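Local coordinates for N-acetylmuramoyl-L-alanine amidase AmiD (Escherichia coli, PDB 3D2Y), which uses a catalytic zinc ion to hydrolyse the link between N-acetylmuramoyl residues and L-amino acids in cell-wall glycopeptides, at residues 207-212 and 229-234. Residues are numbered along the deposited sequence; the frame is centred on the assembly and turned at random.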
ATOM      1  N   LEU A 207      14.207  -1.394  -7.499  1.00  4.89           N
ATOM      2  CA  LEU A 207      13.171  -1.546  -6.482  1.00  4.95           C
ATOM      3  C   LEU A 207      13.438  -0.688  -5.262  1.00  7.96           C
ATOM      4  O   LEU A 207      12.509  -0.033  -4.737  1.00  5.43           O
ATOM      5  CB  LEU A 207      12.990  -3.027  -6.097  1.00  6.76           C
ATOM      6  CG  LEU A 207      12.637  -3.913  -7.287  1.00  6.57           C
ATOM      7  CD1 LEU A 207      12.298  -5.327  -6.759  1.00  4.52           C
ATOM      8  CD2 LEU A 207      11.495  -3.332  -8.138  1.00  4.81           C
ATOM      9  N   ALA A 208      14.716  -0.627  -4.860  1.00  6.31           N
ATOM     10  CA  ALA A 208      15.140   0.241  -3.773  1.00  8.11           C
ATOM     11  C   ALA A 208      14.715   1.664  -4.064  1.00  9.52           C
ATOM     12  O   ALA A 208      14.145   2.339  -3.212  1.00  4.40           O
ATOM     13  CB  ALA A 208      16.681   0.183  -3.574  1.00  4.30           C
ATOM     14  N   ARG A 209      15.022   2.135  -5.271  1.00  6.04           N
ATOM     15  CA  ARG A 209      14.760   3.517  -5.618  1.00  6.71           C
ATOM     16  C   ARG A 209      13.276   3.821  -5.770  1.00  7.47           C
ATOM     17  O   ARG A 209      12.858   4.944  -5.483  1.00  5.00           O
ATOM     18  CB  ARG A 209      15.499   3.929  -6.891  1.00  3.51           C
ATOM     19  CG  ARG A 209      17.054   3.882  -6.822  1.00  8.03           C
ATOM     20  CD  ARG A 209      17.717   4.958  -5.935  1.00  7.23           C
ATOM     21  NE  ARG A 209      17.486   4.757  -4.504  1.00 12.67           N
ATOM     22  CZ  ARG A 209      18.175   3.929  -3.704  1.00 12.95           C
ATOM     23  NH1 ARG A 209      19.200   3.218  -4.149  1.00 13.81           N
ATOM     24  NH2 ARG A 209      17.835   3.828  -2.431  1.00 16.41           N
ATOM     25  N   TYR A 210      12.519   2.824  -6.227  1.00  4.79           N
ATOM     26  CA  TYR A 210      11.055   2.945  -6.315  1.00  3.15           C
ATOM     27  C   TYR A 210      10.415   3.023  -4.910  1.00  5.40           C
ATOM     28  O   TYR A 210       9.418   3.732  -4.724  1.00  5.13           O
ATOM     29  CB  TYR A 210      10.383   1.878  -7.210  1.00  6.21           C
ATOM     30  CG  TYR A 210       8.881   2.161  -7.369  1.00  5.33           C
ATOM     31  CD1 TYR A 210       8.433   3.219  -8.170  1.00  3.63           C
ATOM     32  CD2 TYR A 210       7.922   1.433  -6.654  1.00  9.09           C
ATOM     33  CE1 TYR A 210       7.081   3.482  -8.303  1.00  4.12           C
ATOM     34  CE2 TYR A 210       6.528   1.742  -6.760  1.00  5.84           C
ATOM     35  CZ  TYR A 210       6.142   2.749  -7.602  1.00  5.32           C
ATOM     36  OH  TYR A 210       4.805   3.080  -7.701  1.00  8.06           O
ATOM     37  N   GLY A 211      10.987   2.285  -3.951  1.00  5.52           N
ATOM     38  CA  GLY A 211      10.722   2.544  -2.558  1.00  7.01           C
ATOM     39  C   GLY A 211      10.912   1.394  -1.616  1.00  4.28           C
ATOM     40  O   GLY A 211      10.788   1.582  -0.403  1.00  3.71           O
ATOM     41  N   TYR A 212      11.251   0.224  -2.168  1.00  5.67           N
ATOM     42  CA  TYR A 212      11.342  -1.008  -1.384  1.00  4.17           C
ATOM     43  C   TYR A 212      12.555  -1.002  -0.452  1.00  3.37           C
ATOM     44  O   TYR A 212      13.593  -0.531  -0.801  1.00  4.40           O
ATOM     45  CB  TYR A 212      11.313  -2.289  -2.285  1.00  4.34           C
ATOM     46  CG  TYR A 212       9.958  -2.554  -2.908  1.00  3.46           C
ATOM     47  CD1 TYR A 212       9.063  -3.526  -2.381  1.00  2.32           C
ATOM     48  CD2 TYR A 212       9.541  -1.793  -3.999  1.00  5.25           C
ATOM     49  CE1 TYR A 212       7.792  -3.701  -2.983  1.00  2.00           C
ATOM     50  CE2 TYR A 212       8.343  -1.948  -4.589  1.00  7.58           C
ATOM     51  CZ  TYR A 212       7.451  -2.920  -4.111  1.00  2.38           C
ATOM     52  OH  TYR A 212       6.212  -2.997  -4.719  1.00  6.62           O
ATOM     53  N   ALA A 229       7.371  -9.357  -3.351  1.00  3.36           N
ATOM     54  CA  ALA A 229       6.474  -8.280  -2.920  1.00  6.55           C
ATOM     55  C   ALA A 229       6.096  -7.336  -4.108  1.00  4.18           C
ATOM     56  O   ALA A 229       4.920  -6.983  -4.298  1.00  3.80           O
ATOM     57  CB  ALA A 229       7.105  -7.497  -1.769  1.00  4.10           C
ATOM     58  N   PHE A 230       7.087  -6.996  -4.913  1.00  4.69           N
ATOM     59  CA  PHE A 230       6.912  -6.095  -6.048  1.00  6.42           C
ATOM     60  C   PHE A 230       6.002  -6.756  -7.115  1.00  4.90           C
ATOM     61  O   PHE A 230       5.074  -6.116  -7.687  1.00  4.31           O
ATOM     62  CB  PHE A 230       8.287  -5.738  -6.631  1.00  5.64           C
ATOM     63  CG  PHE A 230       8.224  -4.906  -7.871  1.00  6.08           C
ATOM     64  CD1 PHE A 230       7.827  -3.573  -7.811  1.00  7.58           C
ATOM     65  CD2 PHE A 230       8.602  -5.452  -9.125  1.00  4.29           C
ATOM     66  CE1 PHE A 230       7.767  -2.790  -8.973  1.00  6.88           C
ATOM     67  CE2 PHE A 230       8.538  -4.686 -10.301  1.00  4.08           C
ATOM     68  CZ  PHE A 230       8.112  -3.347 -10.214  1.00  7.97           C
ATOM     69  N   GLN A 231       6.264  -8.045  -7.345  1.00  5.89           N
ATOM     70  CA  GLN A 231       5.517  -8.818  -8.349  1.00  5.86           C
ATOM     71  C   GLN A 231       4.076  -9.036  -7.914  1.00  6.36           C
ATOM     72  O   GLN A 231       3.151  -8.955  -8.746  1.00  5.33           O
ATOM     73  CB  GLN A 231       6.200 -10.154  -8.651  1.00  3.43           C
ATOM     74  CG  GLN A 231       7.567  -9.982  -9.361  1.00  4.88           C
ATOM     75  CD  GLN A 231       8.400 -11.257  -9.397  1.00  6.10           C
ATOM     76  OE1 GLN A 231       8.341 -12.074  -8.485  1.00  5.89           O
ATOM     77  NE2 GLN A 231       9.231 -11.397 -10.427  1.00  7.82           N
ATOM     78  N   MET A 232       3.869  -9.350  -6.639  1.00  6.21           N
ATOM     79  CA  MET A 232       2.501  -9.479  -6.099  1.00  5.82           C
ATOM     80  C   MET A 232       1.654  -8.245  -6.366  1.00  4.92           C
ATOM     81  O   MET A 232       0.466  -8.376  -6.630  1.00  7.33           O
ATOM     82  CB  MET A 232       2.474  -9.825  -4.604  1.00  3.15           C
ATOM     83  CG  MET A 232       2.925 -11.229  -4.279  1.00  3.99           C
ATOM     84  SD  MET A 232       2.595 -11.650  -2.565  1.00  9.38           S
ATOM     85  CE  MET A 232       3.833 -10.731  -1.681  1.00 11.26           C
ATOM     86  N   HIS A 233       2.286  -7.064  -6.366  1.00  2.28           N
ATOM     87  CA  HIS A 233       1.602  -5.795  -6.631  1.00  3.73           C
ATOM     88  C   HIS A 233       1.506  -5.518  -8.162  1.00  2.00           C
ATOM     89  O   HIS A 233       0.432  -5.163  -8.679  1.00  6.15           O
ATOM     90  CB  HIS A 233       2.348  -4.680  -5.862  1.00  4.59           C
ATOM     91  CG  HIS A 233       1.663  -3.341  -5.843  1.00  5.57           C
ATOM     92  ND1 HIS A 233       1.836  -2.432  -4.814  1.00  7.64           N
ATOM     93  CD2 HIS A 233       0.859  -2.733  -6.752  1.00  3.94           C
ATOM     94  CE1 HIS A 233       1.154  -1.330  -5.087  1.00  2.84           C
ATOM     95  NE2 HIS A 233       0.569  -1.485  -6.264  1.00  4.19           N
ATOM     96  N   PHE A 234       2.614  -5.692  -8.884  1.00  2.00           N
ATOM     97  CA  PHE A 234       2.762  -5.128 -10.216  1.00  2.85           C
ATOM     98  C   PHE A 234       2.939  -6.155 -11.328  1.00  4.09           C
ATOM     99  O   PHE A 234       2.865  -5.786 -12.504  1.00  5.31           O
ATOM    100  CB  PHE A 234       3.918  -4.107 -10.269  1.00  2.00           C
ATOM    101  CG  PHE A 234       3.702  -2.888  -9.440  1.00  3.85           C
ATOM    102  CD1 PHE A 234       2.864  -1.866  -9.911  1.00  3.74           C
ATOM    103  CD2 PHE A 234       4.364  -2.726  -8.212  1.00  2.00           C
ATOM    104  CE1 PHE A 234       2.661  -0.718  -9.181  1.00  7.53           C
ATOM    105  CE2 PHE A 234       4.138  -1.552  -7.456  1.00 10.28           C
ATOM    106  CZ  PHE A 234       3.300  -0.542  -7.966  1.00  3.00           C
TER
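Phe230 and Tyr212 bury the most surface where the C-terminal end of helix 200-210 and the turn after it meet the last turns of helix 220-234, two helices of the C-terminal helical part of the chain. Phe230 reaches between them, and a methyl of Leu207 settles squarely on one face of its flat, apolar ring: CD2 of Leu207 lies 3.5 Å from the ring centroid, a CH-pi contact only 7° off the ring normal. The Phe230 side chain also touches Ile250 and Leu254 of helix 245-258. Tyr212 follows the helix end, where Gly211, at a positive phi that would press a CB against the preceding carbonyl, lets the chain turn. The Tyr212 ring packs against Ala229, with CE1 of Tyr212 4.0 Å from CB of Ala229, a side chain small enough to admit it. OH of Tyr212 lies 3.4 Å from CA of Phe230 and is hydrogen-bonded to Asp153, whose other carboxylate oxygen is hydrogen-bonded to ND1 of His233. Beside it, Tyr210 meets Phe234, their ring planes nearly perpendicular; CE2 of Tyr210 and CE2 of Phe234 are 4.1 Å apart. The Ala229 side chain is about 8 Å from that of Lys159, the transition-state stabiliser. With no hydrogen bond between the two segments, aromatic and aliphatic packing joins these helices directly, while Asp153 bonds the Tyr212 hydroxyl and ND1 of His233 within the buried interior.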